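Side-chain contacts in putative uncharacterized protein (Chaetomium thermophilum, PDB 5T8V), which is the C-terminal HEAT-repeat part of the cohesin loader Scc2, which probably binds chromatin and loads cohesin onto it: residues S444-M447 with A448-A452; L453-L456 with G457-C460; P400-N403 with L404-F408; N615-L618 with N619-A622. All coordinates share one frame; numbering follows the deposited sequence.

Contact 1. Residues S444-M447 with A448-A452; sequences SSIM and AKNMA
Asn450 lays its flat amide against the branched methyl of Ile446, one helical turn earlier, the two side chains crossing at a slant with ND2 of Asn450 3.6 Å from CG2 of Ile446. The carbonyl oxygen of Ile446 is taken by the backbone N of Asn450 at 2.9 Å. Replacing Asn450 by an alanine would probably leave CG2 of Ile446 without its amide cover on this side and weaken the joint packing of the two residues on Gln625. Directly before Ile446, Ser445 illustrates the N-cap. Its OG, set between its own backbone N and carbonyl carbon (chi1 64°), accepts from the N-H of Ala448 at 3.2 Å, with an N-H...O angle of 155°. Lys449 runs back along the same turn: its CG passes 3.4 Å from Ser445 O and its CE 3.6 Å from Ser444 O, before the chain bends and NZ donates to Asn441 O. Further along, Ala452 and Met451 pack on helix 423-440, and Met451 also on helices 357-391 and 402-414. A serine hydroxyl thus satisfies one amide that has no preceding turn to bond to, while the ammonium group of Lys449 is held by a backbone carbonyl from before the helix.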
loop_
_atom_site.group_PDB
_atom_site.type_symbol
_atom_site.label_atom_id
_atom_site.label_comp_id
_atom_site.label_asym_id
_atom_site.label_seq_id
_atom_site.Cartn_x
_atom_site.Cartn_y
_atom_site.Cartn_z
ATOM N N SER A 444 21.281 -6.708 8.081
ATOM C CA SER A 444 21.432 -6.555 6.642
ATOM C C SER A 444 21.181 -5.106 6.250
ATOM O O SER A 444 20.343 -4.421 6.844
ATOM C CB SER A 444 20.467 -7.481 5.889
ATOM O OG SER A 444 20.802 -7.559 4.516
ATOM N N SER A 445 21.909 -4.647 5.236
ATOM C CA SER A 445 21.870 -3.246 4.849
ATOM C C SER A 445 20.517 -2.891 4.232
ATOM O O SER A 445 19.707 -3.755 3.889
ATOM C CB SER A 445 22.995 -2.930 3.863
ATOM O OG SER A 445 22.825 -3.639 2.650
ATOM N N ILE A 446 20.282 -1.584 4.092
ATOM C CA ILE A 446 19.036 -1.109 3.501
ATOM C C ILE A 446 19.028 -1.370 2.000
ATOM O O ILE A 446 17.997 -1.739 1.428
ATOM C CB ILE A 446 18.833 0.385 3.815
ATOM C CG1 ILE A 446 18.908 0.639 5.327
ATOM C CG2 ILE A 446 17.500 0.878 3.254
ATOM C CD1 ILE A 446 17.888 -0.138 6.152
ATOM N N MET A 447 20.168 -1.173 1.339
ATOM C CA MET A 447 20.258 -1.475 -0.084
ATOM C C MET A 447 19.907 -2.933 -0.353
ATOM O O MET A 447 19.141 -3.239 -1.278
ATOM C CB MET A 447 21.666 -1.154 -0.585
ATOM C CG MET A 447 21.937 -1.541 -2.033
ATOM S SD MET A 447 23.594 -1.071 -2.575
ATOM C CE MET A 447 24.621 -1.991 -1.427
ATOM N N ALA A 448 20.442 -3.847 0.460
ATOM C CA ALA A 448 20.211 -5.270 0.241
ATOM C C ALA A 448 18.756 -5.643 0.499
ATOM O O ALA A 448 18.164 -6.416 -0.264
ATOM C CB ALA A 448 21.144 -6.091 1.130
ATOM N N LYS A 449 18.161 -5.109 1.567
ATOM C CA LYS A 449 16.752 -5.381 1.839
ATOM C C LYS A 449 15.871 -4.848 0.717
ATOM O O LYS A 449 14.967 -5.541 0.237
ATOM C CB LYS A 449 16.342 -4.767 3.177
ATOM C CG LYS A 449 16.864 -5.502 4.400
ATOM C CD LYS A 449 16.324 -4.876 5.684
ATOM C CE LYS A 449 16.896 -5.540 6.928
ATOM N NZ LYS A 449 16.522 -6.979 7.022
ATOM N N ASN A 450 16.121 -3.611 0.286
ATOM C CA ASN A 450 15.318 -3.017 -0.778
ATOM C C ASN A 450 15.413 -3.836 -2.056
ATOM O O ASN A 450 14.398 -4.126 -2.700
ATOM C CB ASN A 450 15.768 -1.579 -1.026
ATOM C CG ASN A 450 15.555 -0.695 0.176
ATOM O OD1 ASN A 450 15.053 -1.143 1.206
ATOM N ND2 ASN A 450 15.943 0.567 0.060
ATOM N N MET A 451 16.629 -4.219 -2.444
ATOM C CA MET A 451 16.786 -5.065 -3.621
ATOM C C MET A 451 16.023 -6.373 -3.450
ATOM O O MET A 451 15.285 -6.801 -4.347
ATOM C CB MET A 451 18.267 -5.338 -3.876
ATOM C CG MET A 451 18.542 -6.021 -5.207
ATOM S SD MET A 451 20.236 -6.603 -5.368
ATOM C CE MET A 451 20.234 -7.951 -4.192
ATOM N N ALA A 452 16.184 -7.016 -2.291
ATOM C CA ALA A 452 15.565 -8.316 -2.060
ATOM C C ALA A 452 14.048 -8.234 -2.173
ATOM O O ALA A 452 13.414 -9.090 -2.797
ATOM C CB ALA A 452 15.977 -8.851 -0.691
#

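Contact 2. Residues L453-L456 with G457-C460; sequences LELL and GTMC
Thr458 bonds through its hydroxyl to the carbonyl of Leu455, OG1 giving its proton to Leu455 O at 2.8 Å. The oxygen is reached in the carbonyl plane, on a lone pair, with a C=O...O angle of 125°. The chi1 of Thr458, 63°, turns OG1 back over the preceding turn and leaves CG2 beside Glu454 O, 3.7 Å away. Leu455 O has a second donor, the backbone N of Met459, which arrives at 2.9 Å almost in line with the C=O bond, so two bonds of different direction grip one oxygen. The terminal methyl of Met459, brought round by a bend at chi3, meets CD2 of Leu456 at 3.7 Å; the same CE also lies 3.7 Å from Leu455 O. These are contacts between neighbouring turns within helix 446-474, one of the stacked helices of a HEAT-repeat solenoid, which has helices 423-440, 610-619, 628-642 and 402-414 against it. Helix 423-440 receives Leu455, Leu456 and Met459, through Leu431, Met435 and Met432 among others. Helix 610-619 lies against Leu453, Leu456 and Cys460, and helix 628-642 touches Thr458 and Cys460 through Lys631 and Val639. The ammonium group of Lys631 also bonds to Glu454 O, while the carboxylate of Glu454 forms a salt bridge with Arg402 of helix 402-414.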
loop_
_atom_site.group_PDB
_atom_site.type_symbol
_atom_site.label_atom_id
_atom_site.label_comp_id
_atom_site.label_asym_id
_atom_site.label_seq_id
_atom_site.Cartn_x
_atom_site.Cartn_y
_atom_site.Cartn_z
ATOM N N LEU A 453 13.444 -7.214 -1.561
ATOM C CA LEU A 453 12.001 -7.033 -1.685
ATOM C C LEU A 453 11.607 -6.760 -3.131
ATOM O O LEU A 453 10.644 -7.344 -3.644
ATOM C CB LEU A 453 11.540 -5.891 -0.779
ATOM C CG LEU A 453 11.702 -6.120 0.726
ATOM C CD1 LEU A 453 11.526 -4.820 1.490
ATOM C CD2 LEU A 453 10.709 -7.161 1.217
ATOM N N GLU A 454 12.352 -5.885 -3.808
ATOM C CA GLU A 454 12.013 -5.520 -5.178
ATOM C C GLU A 454 12.031 -6.735 -6.098
ATOM O O GLU A 454 11.197 -6.847 -7.003
ATOM C CB GLU A 454 12.975 -4.443 -5.674
ATOM C CG GLU A 454 12.780 -4.043 -7.127
ATOM C CD GLU A 454 13.412 -2.701 -7.450
ATOM O OE1 GLU A 454 14.089 -2.134 -6.563
ATOM O OE2 GLU A 454 13.234 -2.214 -8.587
ATOM N N LEU A 455 12.972 -7.658 -5.885
ATOM C CA LEU A 455 13.039 -8.849 -6.727
ATOM C C LEU A 455 12.020 -9.897 -6.300
ATOM O O LEU A 455 11.376 -10.524 -7.149
ATOM C CB LEU A 455 14.448 -9.442 -6.697
ATOM C CG LEU A 455 15.551 -8.693 -7.453
ATOM C CD1 LEU A 455 16.825 -9.518 -7.438
ATOM C CD2 LEU A 455 15.156 -8.363 -8.890
ATOM N N LEU A 456 11.867 -10.109 -4.992
ATOM C CA LEU A 456 10.823 -11.002 -4.507
ATOM C C LEU A 456 9.463 -10.602 -5.057
ATOM O O LEU A 456 8.595 -11.459 -5.251
ATOM C CB LEU A 456 10.803 -11.009 -2.977
ATOM C CG LEU A 456 11.942 -11.774 -2.292
ATOM C CD1 LEU A 456 11.970 -11.483 -0.800
ATOM C CD2 LEU A 456 11.814 -13.271 -2.528
ATOM N N GLY A 457 9.265 -9.314 -5.328
ATOM C CA GLY A 457 8.047 -8.864 -5.970
ATOM C C GLY A 457 7.884 -9.419 -7.372
ATOM O O GLY A 457 6.862 -10.037 -7.685
ATOM N N THR A 458 8.885 -9.207 -8.231
ATOM C CA THR A 458 8.785 -9.686 -9.607
ATOM C C THR A 458 8.647 -11.203 -9.646
ATOM O O THR A 458 7.868 -11.744 -10.440
ATOM C CB THR A 458 10.001 -9.237 -10.424
ATOM O OG1 THR A 458 11.186 -9.824 -9.882
ATOM C CG2 THR A 458 10.149 -7.727 -10.398
ATOM N N MET A 459 9.396 -11.909 -8.795
ATOM C CA MET A 459 9.269 -13.362 -8.741
ATOM C C MET A 459 7.866 -13.767 -8.306
ATOM O O MET A 459 7.266 -14.688 -8.878
ATOM C CB MET A 459 10.323 -13.947 -7.796
ATOM C CG MET A 459 11.738 -13.950 -8.377
ATOM S SD MET A 459 12.985 -14.748 -7.333
ATOM C CE MET A 459 13.101 -13.565 -6.005
ATOM N N CYS A 460 7.319 -13.079 -7.303
ATOM C CA CYS A 460 5.954 -13.351 -6.870
ATOM C C CYS A 460 4.978 -13.194 -8.029
ATOM O O CYS A 460 4.140 -14.071 -8.278
ATOM C CB CYS A 460 5.586 -12.416 -5.718
ATOM S SG CYS A 460 4.293 -13.039 -4.651
#

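Contact 3. Residues P400-N403 with L404-F408; sequences PYRN and LLDLF
With CG anti to the backbone N (chi1 -165°), the phenol ring of Tyr401 swings under Leu404, whose own CG stands anti to its carbonyl carbon. CB of Leu404 then sits over the middle of the ring, 4.1 Å from the centroid and only 10° off the normal, a CH-pi contact. CD1 of Leu404 covers the same ring nearer CD1 of Tyr401, at 3.8 Å. An alanine in place of Tyr401 is likely to open a gap beneath Leu404 and remove the ring that also packs on Ile386 of helix 357-391. The next residue, Arg402, is extended from CG to NE, and its NH1 reaches one turn on to OD2 of Asp406, a salt bridge of 3.0 Å. The carboxylate oxygen lies at the edge of the guanidinium, near its plane, although the two flat groups are turned 70° apart, so a single oxygen does the work. With NH2 bridged to Glu454, the guanidinium probably stays charged and is limited in rotation. Backbone bonding starts at Tyr401 O, which accepts from Leu405 N at 3.3 Å. The i to i+4 bridge and the ring contact both lie in the first turn of helix 402-414 of this HEAT-repeat solenoid, on different parts of its surface.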
loop_
_atom_site.group_PDB
_atom_site.type_symbol
_atom_site.label_atom_id
_atom_site.label_comp_id
_atom_site.label_asym_id
_atom_site.label_seq_id
_atom_site.Cartn_x
_atom_site.Cartn_y
_atom_site.Cartn_z
ATOM N N PRO A 400 24.850 0.467 -11.660
ATOM C CA PRO A 400 26.092 -0.126 -12.160
ATOM C C PRO A 400 25.890 -1.548 -12.682
ATOM O O PRO A 400 25.774 -1.740 -13.892
ATOM C CB PRO A 400 26.999 -0.107 -10.927
ATOM C CG PRO A 400 26.042 -0.118 -9.732
ATOM C CD PRO A 400 24.640 0.136 -10.242
ATOM N N TYR A 401 25.842 -2.526 -11.776
ATOM C CA TYR A 401 25.627 -3.916 -12.156
ATOM C C TYR A 401 24.221 -4.408 -11.852
ATOM O O TYR A 401 23.802 -5.424 -12.416
ATOM C CB TYR A 401 26.627 -4.828 -11.439
ATOM C CG TYR A 401 26.698 -6.213 -12.040
ATOM C CD1 TYR A 401 27.603 -6.500 -13.052
ATOM C CD2 TYR A 401 25.852 -7.229 -11.607
ATOM C CE1 TYR A 401 27.672 -7.759 -13.612
ATOM C CE2 TYR A 401 25.916 -8.493 -12.162
ATOM C CZ TYR A 401 26.827 -8.752 -13.165
ATOM O OH TYR A 401 26.904 -10.004 -13.729
ATOM N N ARG A 402 23.488 -3.717 -10.980
ATOM C CA ARG A 402 22.149 -4.163 -10.620
ATOM C C ARG A 402 21.258 -4.317 -11.846
ATOM O O ARG A 402 20.340 -5.147 -11.848
ATOM C CB ARG A 402 21.527 -3.181 -9.631
ATOM C CG ARG A 402 20.305 -3.714 -8.925
ATOM C CD ARG A 402 19.728 -2.678 -7.985
ATOM N NE ARG A 402 18.560 -3.187 -7.279
ATOM C CZ ARG A 402 17.375 -3.392 -7.844
ATOM N NH1 ARG A 402 17.193 -3.138 -9.133
ATOM N NH2 ARG A 402 16.368 -3.856 -7.120
ATOM N N ASN A 403 21.512 -3.535 -12.899
ATOM C CA ASN A 403 20.705 -3.646 -14.107
ATOM C C ASN A 403 20.929 -4.977 -14.811
ATOM O O ASN A 403 19.999 -5.522 -15.415
ATOM C CB ASN A 403 21.013 -2.488 -15.054
ATOM C CG ASN A 403 20.085 -2.456 -16.251
ATOM O OD1 ASN A 403 20.459 -2.855 -17.354
ATOM N ND2 ASN A 403 18.859 -1.988 -16.037
ATOM N N LEU A 404 22.147 -5.516 -14.745
ATOM C CA LEU A 404 22.401 -6.822 -15.343
ATOM C C LEU A 404 21.729 -7.928 -14.540
ATOM O O LEU A 404 21.209 -8.890 -15.115
ATOM C CB LEU A 404 23.901 -7.069 -15.454
ATOM C CG LEU A 404 24.617 -6.102 -16.397
ATOM C CD1 LEU A 404 25.287 -4.980 -15.621
ATOM C CD2 LEU A 404 25.619 -6.844 -17.258
ATOM N N LEU A 405 21.735 -7.813 -13.211
ATOM C CA LEU A 405 20.939 -8.718 -12.390
ATOM C C LEU A 405 19.473 -8.658 -12.796
ATOM O O LEU A 405 18.820 -9.695 -12.966
ATOM C CB LEU A 405 21.111 -8.365 -10.913
ATOM C CG LEU A 405 20.117 -8.963 -9.913
ATOM C CD1 LEU A 405 20.034 -10.470 -10.042
ATOM C CD2 LEU A 405 20.515 -8.583 -8.498
ATOM N N ASP A 406 18.938 -7.446 -12.965
ATOM C CA ASP A 406 17.551 -7.306 -13.397
ATOM C C ASP A 406 17.317 -7.997 -14.734
ATOM O O ASP A 406 16.307 -8.687 -14.915
ATOM C CB ASP A 406 17.171 -5.827 -13.489
ATOM C CG ASP A 406 17.000 -5.180 -12.127
ATOM O OD1 ASP A 406 16.720 -5.906 -11.148
ATOM O OD2 ASP A 406 17.137 -3.942 -12.037
ATOM N N LEU A 407 18.240 -7.827 -15.684
ATOM C CA LEU A 407 18.077 -8.442 -16.998
ATOM C C LEU A 407 18.104 -9.963 -16.901
ATOM O O LEU A 407 17.276 -10.654 -17.510
ATOM C CB LEU A 407 19.171 -7.944 -17.943
ATOM C CG LEU A 407 18.852 -6.661 -18.711
ATOM C CD1 LEU A 407 20.111 -6.088 -19.338
ATOM C CD2 LEU A 407 17.804 -6.933 -19.780
ATOM N N PHE A 408 19.058 -10.505 -16.142
ATOM C CA PHE A 408 19.106 -11.947 -15.937
ATOM C C PHE A 408 17.801 -12.452 -15.341
ATOM O O PHE A 408 17.232 -13.442 -15.813
ATOM C CB PHE A 408 20.284 -12.313 -15.033
ATOM C CG PHE A 408 21.598 -12.399 -15.752
ATOM C CD1 PHE A 408 21.797 -13.341 -16.745
ATOM C CD2 PHE A 408 22.640 -11.548 -15.423
ATOM C CE1 PHE A 408 23.005 -13.427 -17.407
ATOM C CE2 PHE A 408 23.852 -11.627 -16.079
ATOM C CZ PHE A 408 24.037 -12.569 -17.071
#

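Contact 4. Residues N615-L618 with N619-A622; sequences NILL and NSMA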
loop_
_atom_site.group_PDB
_atom_site.type_symbol
_atom_site.label_atom_id
_atom_site.label_comp_id
_atom_site.label_asym_id
_atom_site.label_seq_id
_atom_site.Cartn_x
_atom_site.Cartn_y
_atom_site.Cartn_z
ATOM N N ASN A 615 3.516 -12.951 1.579
ATOM C CA ASN A 615 3.437 -12.260 2.860
ATOM C C ASN A 615 4.542 -11.219 2.976
ATOM O O ASN A 615 4.281 -10.054 3.295
ATOM C CB ASN A 615 3.507 -13.267 4.007
ATOM C CG ASN A 615 2.204 -14.015 4.199
ATOM O OD1 ASN A 615 1.458 -13.754 5.141
ATOM N ND2 ASN A 615 1.912 -14.939 3.291
ATOM N N ILE A 616 5.785 -11.617 2.687
ATOM C CA ILE A 616 6.895 -10.668 2.731
ATOM C C ILE A 616 6.544 -9.429 1.926
ATOM O O ILE A 616 6.812 -8.296 2.345
ATOM C CB ILE A 616 8.189 -11.332 2.221
ATOM C CG1 ILE A 616 8.768 -12.248 3.300
ATOM C CG2 ILE A 616 9.224 -10.281 1.800
ATOM C CD1 ILE A 616 9.902 -13.131 2.823
ATOM N N LEU A 617 5.922 -9.625 0.764
ATOM C CA LEU A 617 5.539 -8.491 -0.064
ATOM C C LEU A 617 4.462 -7.660 0.623
ATOM O O LEU A 617 4.594 -6.437 0.753
ATOM C CB LEU A 617 5.060 -8.990 -1.426
ATOM C CG LEU A 617 5.064 -7.973 -2.564
ATOM C CD1 LEU A 617 6.489 -7.568 -2.922
ATOM C CD2 LEU A 617 4.344 -8.548 -3.775
ATOM N N LEU A 618 3.400 -8.316 1.096
ATOM C CA LEU A 618 2.293 -7.591 1.711
ATOM C C LEU A 618 2.774 -6.753 2.889
ATOM O O LEU A 618 2.504 -5.549 2.961
ATOM C CB LEU A 618 1.207 -8.576 2.148
ATOM C CG LEU A 618 0.414 -9.213 1.002
ATOM C CD1 LEU A 618 -0.304 -10.479 1.452
ATOM C CD2 LEU A 618 -0.584 -8.222 0.428
ATOM N N ASN A 619 3.512 -7.370 3.815
ATOM C CA ASN A 619 4.011 -6.635 4.971
ATOM C C ASN A 619 4.955 -5.509 4.575
ATOM O O ASN A 619 5.151 -4.578 5.364
ATOM C CB ASN A 619 4.715 -7.583 5.942
ATOM C CG ASN A 619 3.757 -8.548 6.612
ATOM O OD1 ASN A 619 2.927 -8.149 7.429
ATOM N ND2 ASN A 619 3.873 -9.829 6.275
ATOM N N SER A 620 5.544 -5.565 3.380
ATOM C CA SER A 620 6.426 -4.493 2.938
ATOM C C SER A 620 5.664 -3.313 2.350
ATOM O O SER A 620 6.296 -2.375 1.852
ATOM C CB SER A 620 7.435 -5.020 1.914
ATOM O OG SER A 620 6.819 -5.259 0.662
ATOM N N MET A 621 4.328 -3.337 2.386
ATOM C CA MET A 621 3.564 -2.155 2.000
ATOM C C MET A 621 3.726 -1.044 3.028
ATOM O O MET A 621 3.757 0.139 2.672
ATOM C CB MET A 621 2.089 -2.512 1.832
ATOM C CG MET A 621 1.796 -3.390 0.630
ATOM S SD MET A 621 0.042 -3.766 0.447
ATOM C CE MET A 621 -0.304 -4.635 1.976
ATOM N N ALA A 622 3.826 -1.404 4.306
ATOM C CA ALA A 622 4.100 -0.449 5.379
ATOM C C ALA A 622 5.590 -0.209 5.557
ATOM O O ALA A 622 6.075 -0.083 6.686
ATOM C CB ALA A 622 3.475 -0.943 6.679
#
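Ser620 and Leu617 meet where helix 610-619 of the HEAT-repeat array runs out into the loop leading to helix 628-642. The hydrogen bonds come first. The hydroxyl OG of Ser620 donates to Leu617 O at a modelled 2.5 Å, too short to be taken literally at this resolution, and the backbone N of the same serine reaches that oxygen at 2.9 Å from well above the carbonyl plane, so one residue supplies both donors. The chi1 of Ser620, 74°, folds OG back toward the carbonyl it serves; the hydroxyl is also bonded to OG of Ser632. Met621 N bonds to Leu618 O at 2.9 Å, three residues back, again from above the carbonyl plane. Just before, at Asn619, the spacing is still four: its N meets Asn615 O at 2.8 Å, nearly straight. ND2 of Asn619 adds a weak bond to the same oxygen at 3.0 Å, with an N-H...O angle of only 125°. The amide of Asn615 itself looks backward, its ND2 bonded to Gly611 O. Apolar packing makes up the rest. Leu617 and Met621 rest on Ile636 of helix 628-642, Ile616 on Leu453 and Leu456 of helix 446-474, and Leu618 on Leu656 of helix 652-660. Within the turn, Leu618 and Met621 run side by side in the same direction, and CE of Met621 comes 3.9 Å from CD2 of Leu618.

How the contacts relate
Contacts 1 and 2 succeed each other on helix 446-474, and the chemistry shifts with depth: contact 1 is a partly exposed, polar helix start, contact 2 a buried middle turn dominated by leucines and methionine. Contact 3, on helix 402-414, is also partly buried and flanks both: Met451 of contact 1 packs on Arg402 and Leu405, and a salt bridge joins contacts 2 and 3. Contact 4 marks a helix end rather than a start and joins contact 2 by plain packing, CD2 of Leu453 meeting CG2 of Ile616 at 3.5 Å. Contacts 3 and 4 do not touch, their centres lying about 24 Å apart, yet both pack against helix 446-474.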